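Long-range contacts in (S)-ureidoglycine--glyoxylate transaminase (Bacillus subtilis, PDB 3ISL), which transfers the amino group of (S)-ureidoglycine to glyoxylate in purine catabolism, yielding oxalurate and glycine with the help of pyridoxal 5'-phosphate: residues 66-71 with 266-271; 75-80 with 247-252; 191-196 with 207-212. All blocks are in the same frame, centred on the assembly; numbering follows the deposited sequence.

Overall arrangement
The three contacts lie close together in the large sheet-and-helix core, their centres 12 to 13 Å apart. Strand 63-68 ties contact 1 to contact 3 through a probable hydrogen bond from I67 N to A207 O (2.9 Å). Contact 1 meets contact 2 where D68 O lies 2.6 Å from Y248 OH, a probable hydrogen bond. Contacts 2 and 3 share an apolar layer, in which V78 CG2 rests 3.7 Å from I193 CG1. Contact 1 reaches two cofactors: T70 and S71 hold the phosphate of one PLP, while T267 holds that of the second subunit's site. The 191-196 segment of contact 3 leads towards K198, the lysine that carries PLP but is not linked to it here.

Contact 1 (66-71 with 266-271); sequences PIDGTS and HTEATT. With PLP (pyridoxal-5'-phosphate), chain C; PLP (pyridoxal-5'-phosphate), chain D.
CG of D68 beside its backbone N (chi1 -72°) and CG of E268 anti to the backbone N (chi1 -167°) bring two buried carboxylates together, the side chains crossing at a slant. Their planes are turned 51° apart, and D68 OD2 comes within 2.5 Å of E268 OE1. Two acids this close are unlikely both to be charged, so one probably carries a proton. The other D68 oxygen, OD1, lies at the edge of the H266 ring, near its plane, and accepts a weak hydrogen bond from A269 N (3.1 Å). A269 is the N-cap residue of helix 270-286, and its methyl CB rests against D68 OD1. A water donates to P66 O at 2.7 Å and to E268 OE2 at 3.1 Å, bridging the strand to the glutamate.

Beyond this acidic pair, each segment runs to a phosphate. T70, the N-cap of helix 71-82, donates through OG1 to PLP O2P of its own site, and S71 OG grips O3P of the same phosphate at 2.8 Å. T267 donates both N (2.8 Å) and OG1 (2.6 Å) to O3P of the second subunit's PLP, so short hydroxyl side chains serve both sites of a dimer whose active sites are shared between subunits.

Around the carboxylates, M206 of strand 206-211 touches both D68 and E268, and F42 and M46 of helix 40-56 pack on E268. Strand 63-68 is an outermost strand of the sheet within this chain, bordering strand 206-211, with L251 of helix 251-257 against I67.

Contact 2 (75-80 with 247-252); sequences IEAVLA and NYFDLS
The phenyl ring of F249 meets helix 71-82 obliquely, with A77 CB 3.7 Å from its CG and E76 CG 4.0 Å from its CD2. The E76 carboxylate is inclined 52° to this ring. On the side away from E76, F249 CE1 lies in plane at the edge of the Y248 ring. The tightest approach is at the root of the side chain, where F249 CB sits 3.3 Å from A77 CB. Alanine suits this point: with only a methyl group, it lets the backbones close to 4.3 Å between the CA atoms of A77 and F249.

L251 completes the seam with its two branches divided, CD2 against A77 CB (3.8 Å) and CD1 against V78 CA (3.8 Å). It stands at the start of helix 251-257, just after D250, whose OD2 accepts a weak capping bond from S252 N. F249 also touches I67, and L251 reaches Y65, of strand 63-68.

CG of E76, anti to the backbone N, lies by the ring, and the extended chain beyond it carries the carboxylate on. Apolar packing thus joins the segments within the chain, while the acid bonds both Y108 of its own chain and S246 and Y248 of the second subunit.

Contact 3 (191-196 with 207-212); sequences AAIGGT and APITYN
Strands 191-193 and 207-211 run antiparallel, their axes 4.7 Å apart at an angle of 173°, with A192 and T210 as the hydrogen-bonded pair: A192 N donates to T210 O at 2.8 Å and T210 N to A192 O at 3.0 Å. A further, nearly straight bond runs from G194 N to P208 O (2.7 Å).

On one face I193 and I209 lie side by side, pointing the same way, with CG1 of I193 4.0 Å from CG2 of I209. Next to them A191 CB meets Y211 CB at 3.7 Å. Helix 71-82 packs on A191 and on the beta-branched I193, helix 213-220 on A191 and Y211. The other face brings A192 CB to T210 CG2, while T210 OG1 bonds to W63 O.

Strand 206-211 is antiparallel to both its neighbours in the mixed seven-stranded sheet, as in the large domain of fold-type I PLP enzymes.

Strand 191-193 runs out into G194 and G195. P208 lays its ring beside G194, CD lying 3.5 Å from G194 O. G195 comes close to the side chain of K198, the lysine that carries PLP in the working enzyme.

Contact 1 (66-71 with 266-271)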
ATOM      1  N   PRO A  66      -3.350  11.050  -0.676  1.00 27.52           N
ATOM      2  CA  PRO A  66      -2.363   9.971  -0.727  1.00 28.68           C
ATOM      3  C   PRO A  66      -2.725   8.864  -1.751  1.00 29.94           C
ATOM      4  O   PRO A  66      -3.861   8.669  -2.066  1.00 28.51           O
ATOM      5  CB  PRO A  66      -2.429   9.359   0.685  1.00 27.99           C
ATOM      6  CG  PRO A  66      -3.754   9.671   1.157  1.00 27.48           C
ATOM      7  CD  PRO A  66      -4.258  10.923   0.470  1.00 28.96           C
ATOM      8  N   ILE A  67      -1.742   8.144  -2.234  1.00 32.24           N
ATOM      9  CA  ILE A  67      -2.067   6.929  -2.957  1.00 35.40           C
ATOM     10  C   ILE A  67      -1.562   5.758  -2.084  1.00 34.41           C
ATOM     11  O   ILE A  67      -0.658   5.919  -1.226  1.00 34.22           O
ATOM     12  CB  ILE A  67      -1.483   6.879  -4.451  1.00 36.23           C
ATOM     13  CG1 ILE A  67       0.006   6.727  -4.437  1.00 39.04           C
ATOM     14  CG2 ILE A  67      -1.862   8.060  -5.375  1.00 36.81           C
ATOM     15  CD1 ILE A  67       0.396   5.269  -4.846  1.00 40.24           C
ATOM     16  N   ASP A  68      -2.106   4.571  -2.322  1.00 35.06           N
ATOM     17  CA  ASP A  68      -1.911   3.487  -1.380  1.00 34.43           C
ATOM     18  C   ASP A  68      -0.770   2.730  -2.007  1.00 34.85           C
ATOM     19  O   ASP A  68      -0.918   2.130  -3.063  1.00 37.63           O
ATOM     20  CB  ASP A  68      -3.204   2.654  -1.281  1.00 34.68           C
ATOM     21  CG  ASP A  68      -4.328   3.378  -0.551  1.00 36.34           C
ATOM     22  OD1 ASP A  68      -5.450   2.822  -0.455  1.00 29.91           O
ATOM     23  OD2 ASP A  68      -4.083   4.541  -0.115  1.00 41.73           O
ATOM     24  N   GLY A  69       0.408   2.792  -1.426  1.00 33.26           N
ATOM     25  CA  GLY A  69       1.543   2.151  -2.067  1.00 30.96           C
ATOM     26  C   GLY A  69       2.663   2.783  -1.329  1.00 29.50           C
ATOM     27  O   GLY A  69       2.456   3.826  -0.675  1.00 28.80           O
ATOM     28  N   THR A  70       3.839   2.185  -1.403  1.00 29.01           N
ATOM     29  CA  THR A  70       4.996   2.893  -0.888  1.00 29.41           C
ATOM     30  C   THR A  70       5.248   4.188  -1.705  1.00 28.69           C
ATOM     31  O   THR A  70       4.534   4.493  -2.721  1.00 26.47           O
ATOM     32  CB  THR A  70       6.260   1.935  -0.654  1.00 31.61           C
ATOM     33  OG1 THR A  70       7.147   1.923  -1.788  1.00 32.31           O
ATOM     34  CG2 THR A  70       5.805   0.517  -0.339  1.00 31.31           C
ATOM     35  N   SER A  71       6.223   4.970  -1.238  1.00 26.02           N
ATOM     36  CA  SER A  71       6.511   6.244  -1.846  1.00 26.54           C
ATOM     37  C   SER A  71       6.706   6.114  -3.354  1.00 25.33           C
ATOM     38  O   SER A  71       6.254   6.944  -4.133  1.00 22.51           O
ATOM     39  CB  SER A  71       7.773   6.773  -1.236  1.00 26.46           C
ATOM     40  OG  SER A  71       7.720   6.594   0.149  1.00 31.76           O
ATOM     41  N   HIS A 266     -10.668   1.727  -5.682  1.00 39.95           N
ATOM     42  CA  HIS A 266      -9.914   0.806  -4.800  1.00 38.98           C
ATOM     43  C   HIS A 266     -10.435   1.066  -3.362  1.00 37.24           C
ATOM     44  O   HIS A 266     -10.924   2.182  -3.062  1.00 37.53           O
ATOM     45  CB  HIS A 266      -8.388   1.113  -4.819  1.00 38.56           C
ATOM     46  CG  HIS A 266      -8.049   2.481  -4.268  1.00 43.45           C
ATOM     47  ND1 HIS A 266      -7.420   2.669  -3.050  1.00 47.03           N
ATOM     48  CD2 HIS A 266      -8.335   3.723  -4.737  1.00 40.43           C
ATOM     49  CE1 HIS A 266      -7.316   3.966  -2.809  1.00 48.62           C
ATOM     50  NE2 HIS A 266      -7.876   4.629  -3.811  1.00 49.02           N
ATOM     51  N   THR A 267     -10.307   0.059  -2.493  1.00 34.08           N
ATOM     52  CA  THR A 267     -10.588   0.191  -1.057  1.00 30.46           C
ATOM     53  C   THR A 267      -9.432   0.949  -0.444  1.00 29.79           C
ATOM     54  O   THR A 267      -8.327   0.390  -0.250  1.00 27.31           O
ATOM     55  CB  THR A 267     -10.802  -1.228  -0.367  1.00 30.69           C
ATOM     56  OG1 THR A 267     -11.901  -1.894  -1.020  1.00 28.29           O
ATOM     57  CG2 THR A 267     -11.053  -1.141   1.192  1.00 25.48           C
ATOM     58  N   GLU A 268      -9.676   2.220  -0.177  1.00 28.08           N
ATOM     59  CA  GLU A 268      -8.686   2.980   0.577  1.00 28.55           C
ATOM     60  C   GLU A 268      -8.190   2.175   1.834  1.00 27.89           C
ATOM     61  O   GLU A 268      -8.963   1.364   2.398  1.00 29.22           O
ATOM     62  CB  GLU A 268      -9.263   4.361   0.969  1.00 30.08           C
ATOM     63  CG  GLU A 268      -8.180   5.351   1.487  1.00 26.85           C
ATOM     64  CD  GLU A 268      -7.029   5.536   0.495  1.00 32.24           C
ATOM     65  OE1 GLU A 268      -5.888   5.993   0.905  1.00 31.83           O
ATOM     66  OE2 GLU A 268      -7.264   5.217  -0.695  1.00 31.98           O
ATOM     67  N   ALA A 269      -6.926   2.352   2.213  1.00 24.22           N
ATOM     68  CA  ALA A 269      -6.363   1.648   3.327  1.00 23.38           C
ATOM     69  C   ALA A 269      -6.738   2.411   4.595  1.00 23.68           C
ATOM     70  O   ALA A 269      -6.125   3.482   4.895  1.00 23.57           O
ATOM     71  CB  ALA A 269      -4.876   1.573   3.211  1.00 22.82           C
ATOM     72  N   THR A 270      -7.705   1.867   5.314  1.00 20.21           N
ATOM     73  CA  THR A 270      -8.335   2.539   6.455  1.00 19.66           C
ATOM     74  C   THR A 270      -7.420   2.959   7.549  1.00 16.62           C
ATOM     75  O   THR A 270      -7.345   4.151   7.857  1.00 17.73           O
ATOM     76  CB  THR A 270      -9.436   1.715   7.092  1.00 20.10           C
ATOM     77  OG1 THR A 270     -10.230   1.130   6.048  1.00 25.99           O
ATOM     78  CG2 THR A 270     -10.323   2.685   8.128  1.00 20.75           C
ATOM     79  N   THR A 271      -6.657   2.008   8.085  1.00 16.49           N
ATOM     80  CA  THR A 271      -5.792   2.251   9.192  1.00 15.88           C
ATOM     81  C   THR A 271      -4.605   3.144   8.776  1.00 16.21           C
ATOM     82  O   THR A 271      -4.161   3.978   9.568  1.00 15.92           O
ATOM     83  CB  THR A 271      -5.295   0.931   9.813  1.00 15.07           C
ATOM     84  OG1 THR A 271      -6.403   0.242  10.365  1.00 16.43           O
ATOM     85  CG2 THR A 271      -4.217   1.226  10.898  1.00 11.76           C
TER
HETATM   86  N1  PLP C 419      12.752   8.241  -3.023  1.00 48.01           N
HETATM   87  C2  PLP C 419      13.747   8.757  -2.067  1.00 54.08           C
HETATM   88  C2A PLP C 419      14.455   9.967  -2.212  1.00 53.92           C
HETATM   89  C3  PLP C 419      14.086   8.054  -0.904  1.00 55.09           C
HETATM   90  O3  PLP C 419      15.006   8.538  -0.010  1.00 59.85           O
HETATM   91  C4  PLP C 419      13.496   6.855  -0.572  1.00 54.47           C
HETATM   92  C4A PLP C 419      13.908   6.126   0.765  1.00 50.93           C
HETATM   93  C5  PLP C 419      12.541   6.336  -1.439  1.00 55.92           C
HETATM   94  C6  PLP C 419      12.163   6.983  -2.658  1.00 57.10           C
HETATM   95  C5A PLP C 419      11.971   5.007  -1.066  1.00 55.45           C
HETATM   96  O4P PLP C 419      10.623   5.064  -1.031  1.00 57.94           O
HETATM   97  P   PLP C 419       9.991   3.694  -0.560  1.00 55.59           P
HETATM   98  O1P PLP C 419      11.041   2.720  -0.039  1.00 48.93           O
HETATM   99  O2P PLP C 419       9.165   3.265  -1.937  1.00 47.17           O
HETATM  100  O3P PLP C 419       8.813   4.017   0.594  1.00 53.58           O
HETATM  101  N1  PLP D 419     -11.809  -8.974  -6.451  1.00 56.14           N
HETATM  102  C2  PLP D 419     -12.964  -9.180  -5.649  1.00 53.78           C
HETATM  103  C2A PLP D 419     -13.814 -10.286  -5.837  1.00 52.66           C
HETATM  104  C3  PLP D 419     -13.283  -8.228  -4.685  1.00 56.48           C
HETATM  105  O3  PLP D 419     -14.403  -8.354  -3.887  1.00 55.74           O
HETATM  106  C4  PLP D 419     -12.472  -7.110  -4.468  1.00 54.56           C
HETATM  107  C4A PLP D 419     -13.036  -6.210  -3.301  1.00 54.35           C
HETATM  108  C5  PLP D 419     -11.300  -6.927  -5.268  1.00 55.93           C
HETATM  109  C6  PLP D 419     -10.972  -7.865  -6.264  1.00 52.54           C
HETATM  110  C5A PLP D 419     -10.273  -5.778  -5.191  1.00 52.68           C
HETATM  111  O4P PLP D 419     -10.363  -5.135  -3.953  1.00 51.97           O
HETATM  112  P   PLP D 419      -9.416  -3.798  -3.475  1.00 56.76           P
HETATM  113  O1P PLP D 419      -8.370  -3.393  -4.506  1.00 45.10           O
HETATM  114  O2P PLP D 419      -8.696  -4.179  -2.069  1.00 55.67           O
HETATM  115  O3P PLP D 419     -10.507  -2.649  -3.088  1.00 52.39           O
HETATM  116  O   HOH W   1      -5.658   6.733  -2.806  1.00 34.66           O

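Contact 2 (75-80 with 247-252)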
ATOM      1  N   ILE A  75       5.390   7.803  -6.789  1.00 26.95           N
ATOM      2  CA  ILE A  75       6.190   8.356  -7.863  1.00 26.16           C
ATOM      3  C   ILE A  75       5.796   7.754  -9.223  1.00 26.63           C
ATOM      4  O   ILE A  75       5.626   8.476 -10.204  1.00 25.55           O
ATOM      5  CB  ILE A  75       7.668   8.099  -7.611  1.00 26.81           C
ATOM      6  CG1 ILE A  75       8.132   8.834  -6.317  1.00 26.99           C
ATOM      7  CG2 ILE A  75       8.471   8.469  -8.909  1.00 26.20           C
ATOM      8  CD1 ILE A  75       9.638   8.529  -5.931  1.00 25.77           C
ATOM      9  N   GLU A  76       5.653   6.423  -9.267  1.00 26.15           N
ATOM     10  CA  GLU A  76       5.232   5.729 -10.453  1.00 26.42           C
ATOM     11  C   GLU A  76       3.842   6.172 -10.959  1.00 27.37           C
ATOM     12  O   GLU A  76       3.666   6.417 -12.187  1.00 26.81           O
ATOM     13  CB  GLU A  76       5.336   4.190 -10.263  1.00 26.62           C
ATOM     14  CG  GLU A  76       4.958   3.394 -11.558  1.00 26.68           C
ATOM     15  CD  GLU A  76       5.443   1.956 -11.535  1.00 30.91           C
ATOM     16  OE1 GLU A  76       4.985   1.160 -12.371  1.00 34.56           O
ATOM     17  OE2 GLU A  76       6.305   1.614 -10.701  1.00 33.85           O
ATOM     18  N   ALA A  77       2.878   6.329 -10.045  1.00 27.56           N
ATOM     19  CA  ALA A  77       1.524   6.744 -10.454  1.00 27.47           C
ATOM     20  C   ALA A  77       1.579   8.139 -11.110  1.00 27.50           C
ATOM     21  O   ALA A  77       0.970   8.351 -12.159  1.00 26.56           O
ATOM     22  CB  ALA A  77       0.536   6.722  -9.290  1.00 28.12           C
ATOM     23  N   VAL A  78       2.319   9.084 -10.508  1.00 26.86           N
ATOM     24  CA  VAL A  78       2.446  10.389 -11.135  1.00 25.51           C
ATOM     25  C   VAL A  78       3.113  10.201 -12.512  1.00 26.24           C
ATOM     26  O   VAL A  78       2.546  10.618 -13.521  1.00 26.19           O
ATOM     27  CB  VAL A  78       3.185  11.415 -10.270  1.00 25.58           C
ATOM     28  CG1 VAL A  78       3.433  12.716 -11.084  1.00 25.85           C
ATOM     29  CG2 VAL A  78       2.387  11.746  -8.967  1.00 22.31           C
ATOM     30  N   LEU A  79       4.276   9.546 -12.584  1.00 26.06           N
ATOM     31  CA  LEU A  79       4.971   9.470 -13.885  1.00 25.45           C
ATOM     32  C   LEU A  79       4.172   8.675 -14.945  1.00 26.65           C
ATOM     33  O   LEU A  79       4.145   9.061 -16.118  1.00 27.49           O
ATOM     34  CB  LEU A  79       6.363   8.900 -13.710  1.00 25.36           C
ATOM     35  CG  LEU A  79       7.332   9.817 -12.952  1.00 25.80           C
ATOM     36  CD1 LEU A  79       8.546   9.047 -12.625  1.00 25.72           C
ATOM     37  CD2 LEU A  79       7.646  11.044 -13.844  1.00 26.84           C
ATOM     38  N   ALA A  80       3.542   7.588 -14.541  1.00 26.32           N
ATOM     39  CA  ALA A  80       2.641   6.821 -15.413  1.00 27.85           C
ATOM     40  C   ALA A  80       1.539   7.706 -16.014  1.00 28.17           C
ATOM     41  O   ALA A  80       1.180   7.562 -17.181  1.00 27.95           O
ATOM     42  CB  ALA A  80       1.997   5.638 -14.640  1.00 27.43           C
ATOM     43  N   ASN A 247      -3.808   0.557 -14.202  1.00 41.20           N
ATOM     44  CA  ASN A 247      -5.126   0.850 -13.647  1.00 40.62           C
ATOM     45  C   ASN A 247      -5.047   1.378 -12.192  1.00 40.19           C
ATOM     46  O   ASN A 247      -5.702   2.378 -11.844  1.00 38.52           O
ATOM     47  CB  ASN A 247      -6.042  -0.393 -13.708  1.00 40.44           C
ATOM     48  CG  ASN A 247      -7.369  -0.170 -12.965  1.00 41.20           C
ATOM     49  OD1 ASN A 247      -8.316   0.410 -13.518  1.00 41.09           O
ATOM     50  ND2 ASN A 247      -7.430  -0.608 -11.698  1.00 39.37           N
ATOM     51  N   TYR A 248      -4.242   0.700 -11.351  1.00 39.65           N
ATOM     52  CA  TYR A 248      -4.118   1.051  -9.924  1.00 39.73           C
ATOM     53  C   TYR A 248      -3.466   2.440  -9.739  1.00 40.00           C
ATOM     54  O   TYR A 248      -3.910   3.226  -8.884  1.00 41.04           O
ATOM     55  CB  TYR A 248      -3.332  -0.032  -9.173  1.00 39.05           C
ATOM     56  CG  TYR A 248      -3.243   0.125  -7.668  1.00 40.09           C
ATOM     57  CD1 TYR A 248      -4.288  -0.325  -6.832  1.00 37.98           C
ATOM     58  CD2 TYR A 248      -2.105   0.725  -7.076  1.00 39.61           C
ATOM     59  CE1 TYR A 248      -4.192  -0.226  -5.456  1.00 39.88           C
ATOM     60  CE2 TYR A 248      -1.976   0.843  -5.695  1.00 39.09           C
ATOM     61  CZ  TYR A 248      -3.023   0.372  -4.870  1.00 42.75           C
ATOM     62  OH  TYR A 248      -2.909   0.483  -3.471  1.00 40.87           O
ATOM     63  N   PHE A 249      -2.476   2.767 -10.574  1.00 39.66           N
ATOM     64  CA  PHE A 249      -1.827   4.108 -10.553  1.00 39.56           C
ATOM     65  C   PHE A 249      -2.474   5.169 -11.478  1.00 39.54           C
ATOM     66  O   PHE A 249      -1.846   6.183 -11.804  1.00 39.54           O
ATOM     67  CB  PHE A 249      -0.306   3.961 -10.827  1.00 40.39           C
ATOM     68  CG  PHE A 249       0.430   3.082  -9.816  1.00 40.01           C
ATOM     69  CD1 PHE A 249       0.138   3.158  -8.438  1.00 39.73           C
ATOM     70  CD2 PHE A 249       1.398   2.180 -10.249  1.00 41.80           C
ATOM     71  CE1 PHE A 249       0.804   2.340  -7.505  1.00 39.97           C
ATOM     72  CE2 PHE A 249       2.081   1.355  -9.327  1.00 41.92           C
ATOM     73  CZ  PHE A 249       1.763   1.425  -7.957  1.00 41.22           C
ATOM     74  N   ASP A 250      -3.732   4.933 -11.908  1.00 39.73           N
ATOM     75  CA  ASP A 250      -4.447   5.859 -12.817  1.00 39.31           C
ATOM     76  C   ASP A 250      -4.989   7.101 -12.034  1.00 39.59           C
ATOM     77  O   ASP A 250      -6.094   7.048 -11.452  1.00 39.53           O
ATOM     78  CB  ASP A 250      -5.573   5.112 -13.577  1.00 38.98           C
ATOM     79  CG  ASP A 250      -6.256   5.987 -14.692  1.00 40.41           C
ATOM     80  OD1 ASP A 250      -6.996   5.392 -15.546  1.00 32.95           O
ATOM     81  OD2 ASP A 250      -6.032   7.246 -14.719  1.00 36.22           O
ATOM     82  N   LEU A 251      -4.209   8.190 -11.990  1.00 38.58           N
ATOM     83  CA  LEU A 251      -4.592   9.389 -11.187  1.00 39.35           C
ATOM     84  C   LEU A 251      -5.935   9.999 -11.605  1.00 39.12           C
ATOM     85  O   LEU A 251      -6.576  10.694 -10.833  1.00 38.81           O
ATOM     86  CB  LEU A 251      -3.481  10.478 -11.205  1.00 37.85           C
ATOM     87  CG  LEU A 251      -2.118  10.065 -10.657  1.00 38.43           C
ATOM     88  CD1 LEU A 251      -1.199  11.259 -10.576  1.00 37.34           C
ATOM     89  CD2 LEU A 251      -2.179   9.356  -9.278  1.00 40.04           C
ATOM     90  N   SER A 252      -6.316   9.759 -12.862  1.00 40.12           N
ATOM     91  CA  SER A 252      -7.595  10.210 -13.439  1.00 41.33           C
ATOM     92  C   SER A 252      -8.803   9.525 -12.788  1.00 42.23           C
ATOM     93  O   SER A 252      -9.874  10.131 -12.684  1.00 43.14           O
ATOM     94  CB  SER A 252      -7.660   9.895 -14.931  1.00 40.73           C
ATOM     95  OG  SER A 252      -8.787  10.518 -15.453  1.00 42.49           O
TER

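Contact 3 (191-196 with 207-212)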
ATOM      1  N   ALA A 191       4.273  18.734  -9.817  1.00 25.25           N
ATOM      2  CA  ALA A 191       3.859  17.616  -9.035  1.00 24.81           C
ATOM      3  C   ALA A 191       4.944  17.255  -8.063  1.00 26.30           C
ATOM      4  O   ALA A 191       6.173  17.311  -8.411  1.00 27.61           O
ATOM      5  CB  ALA A 191       3.478  16.373  -9.956  1.00 26.55           C
ATOM      6  N   ALA A 192       4.532  16.901  -6.823  1.00 25.98           N
ATOM      7  CA  ALA A 192       5.491  16.500  -5.773  1.00 25.56           C
ATOM      8  C   ALA A 192       4.945  15.232  -5.146  1.00 25.08           C
ATOM      9  O   ALA A 192       3.767  15.112  -4.953  1.00 23.12           O
ATOM     10  CB  ALA A 192       5.650  17.571  -4.685  1.00 23.44           C
ATOM     11  N   ILE A 193       5.831  14.306  -4.795  1.00 25.56           N
ATOM     12  CA  ILE A 193       5.382  13.114  -4.149  1.00 24.71           C
ATOM     13  C   ILE A 193       6.169  13.004  -2.886  1.00 24.83           C
ATOM     14  O   ILE A 193       7.409  13.123  -2.877  1.00 25.64           O
ATOM     15  CB  ILE A 193       5.697  11.842  -5.015  1.00 25.03           C
ATOM     16  CG1 ILE A 193       5.110  11.946  -6.441  1.00 24.25           C
ATOM     17  CG2 ILE A 193       5.338  10.568  -4.220  1.00 24.09           C
ATOM     18  CD1 ILE A 193       6.166  12.362  -7.609  1.00 26.14           C
ATOM     19  N   GLY A 194       5.457  12.734  -1.809  1.00 26.11           N
ATOM     20  CA  GLY A 194       6.112  12.471  -0.517  1.00 24.06           C
ATOM     21  C   GLY A 194       6.101  11.015  -0.149  1.00 22.43           C
ATOM     22  O   GLY A 194       5.546  10.176  -0.876  1.00 23.82           O
ATOM     23  N   GLY A 195       6.721  10.692   0.981  1.00 21.93           N
ATOM     24  CA  GLY A 195       6.537   9.384   1.621  1.00 20.71           C
ATOM     25  C   GLY A 195       6.254   9.565   3.091  1.00 21.04           C
ATOM     26  O   GLY A 195       6.366  10.672   3.636  1.00 21.18           O
ATOM     27  N   THR A 196       5.842   8.509   3.762  1.00 21.15           N
ATOM     28  CA  THR A 196       5.382   8.646   5.140  1.00 21.84           C
ATOM     29  C   THR A 196       6.422   8.266   6.206  1.00 21.16           C
ATOM     30  O   THR A 196       6.380   8.816   7.317  1.00 20.57           O
ATOM     31  CB  THR A 196       4.149   7.735   5.367  1.00 23.31           C
ATOM     32  OG1 THR A 196       4.353   6.492   4.672  1.00 22.87           O
ATOM     33  CG2 THR A 196       2.918   8.369   4.770  1.00 27.79           C
ATOM     34  N   ALA A 207       1.799   7.109   0.060  1.00 35.65           N
ATOM     35  CA  ALA A 207       2.555   8.102  -0.648  1.00 34.10           C
ATOM     36  C   ALA A 207       1.663   9.340  -0.929  1.00 32.70           C
ATOM     37  O   ALA A 207       0.860   9.332  -1.838  1.00 35.22           O
ATOM     38  CB  ALA A 207       3.092   7.512  -1.945  1.00 34.56           C
ATOM     39  N   PRO A 208       1.781  10.381  -0.120  1.00 30.12           N
ATOM     40  CA  PRO A 208       1.064  11.663  -0.347  1.00 28.82           C
ATOM     41  C   PRO A 208       1.589  12.347  -1.610  1.00 26.22           C
ATOM     42  O   PRO A 208       2.812  12.475  -1.788  1.00 25.71           O
ATOM     43  CB  PRO A 208       1.449  12.542   0.863  1.00 27.78           C
ATOM     44  CG  PRO A 208       2.105  11.653   1.836  1.00 29.52           C
ATOM     45  CD  PRO A 208       2.608  10.403   1.091  1.00 30.06           C
ATOM     46  N   ILE A 209       0.670  12.796  -2.442  1.00 25.80           N
ATOM     47  CA  ILE A 209       1.042  13.460  -3.694  1.00 25.94           C
ATOM     48  C   ILE A 209       0.319  14.749  -3.780  1.00 24.70           C
ATOM     49  O   ILE A 209      -0.738  14.894  -3.185  1.00 25.66           O
ATOM     50  CB  ILE A 209       0.755  12.615  -4.974  1.00 25.17           C
ATOM     51  CG1 ILE A 209      -0.732  12.369  -5.155  1.00 26.08           C
ATOM     52  CG2 ILE A 209       1.486  11.282  -4.934  1.00 27.33           C
ATOM     53  CD1 ILE A 209      -1.089  11.599  -6.501  1.00 28.15           C
ATOM     54  N   THR A 210       0.878  15.680  -4.536  1.00 24.65           N
ATOM     55  CA  THR A 210       0.168  16.854  -4.897  1.00 23.67           C
ATOM     56  C   THR A 210       0.544  17.255  -6.320  1.00 25.10           C
ATOM     57  O   THR A 210       1.694  17.050  -6.782  1.00 24.80           O
ATOM     58  CB  THR A 210       0.434  18.045  -3.879  1.00 25.22           C
ATOM     59  OG1 THR A 210      -0.487  19.110  -4.107  1.00 21.73           O
ATOM     60  CG2 THR A 210       1.838  18.560  -3.939  1.00 20.03           C
ATOM     61  N   TYR A 211      -0.402  17.903  -6.987  1.00 25.17           N
ATOM     62  CA  TYR A 211      -0.141  18.455  -8.301  1.00 26.31           C
ATOM     63  C   TYR A 211      -1.164  19.531  -8.684  1.00 26.79           C
ATOM     64  O   TYR A 211      -2.213  19.621  -8.066  1.00 26.84           O
ATOM     65  CB  TYR A 211      -0.084  17.342  -9.334  1.00 24.24           C
ATOM     66  CG  TYR A 211      -1.341  16.520  -9.432  1.00 27.49           C
ATOM     67  CD1 TYR A 211      -2.433  16.924 -10.232  1.00 28.94           C
ATOM     68  CD2 TYR A 211      -1.440  15.312  -8.754  1.00 24.59           C
ATOM     69  CE1 TYR A 211      -3.590  16.100 -10.351  1.00 25.52           C
ATOM     70  CE2 TYR A 211      -2.567  14.518  -8.860  1.00 27.24           C
ATOM     71  CZ  TYR A 211      -3.632  14.921  -9.627  1.00 27.47           C
ATOM     72  OH  TYR A 211      -4.699  14.092  -9.678  1.00 25.41           O
ATOM     73  N   ASN A 212      -0.794  20.354  -9.674  1.00 28.07           N
ATOM     74  CA  ASN A 212      -1.555  21.544 -10.133  1.00 28.41           C
ATOM     75  C   ASN A 212      -2.393  21.252 -11.356  1.00 29.14           C
ATOM     76  O   ASN A 212      -2.502  20.097 -11.780  1.00 29.60           O
ATOM     77  CB  ASN A 212      -0.616  22.780 -10.375  1.00 27.48           C
ATOM     78  CG  ASN A 212       0.474  22.542 -11.464  1.00 26.52           C
ATOM     79  OD1 ASN A 212       0.438  21.578 -12.217  1.00 26.78           O
ATOM     80  ND2 ASN A 212       1.433  23.446 -11.532  1.00 25.18           N
TER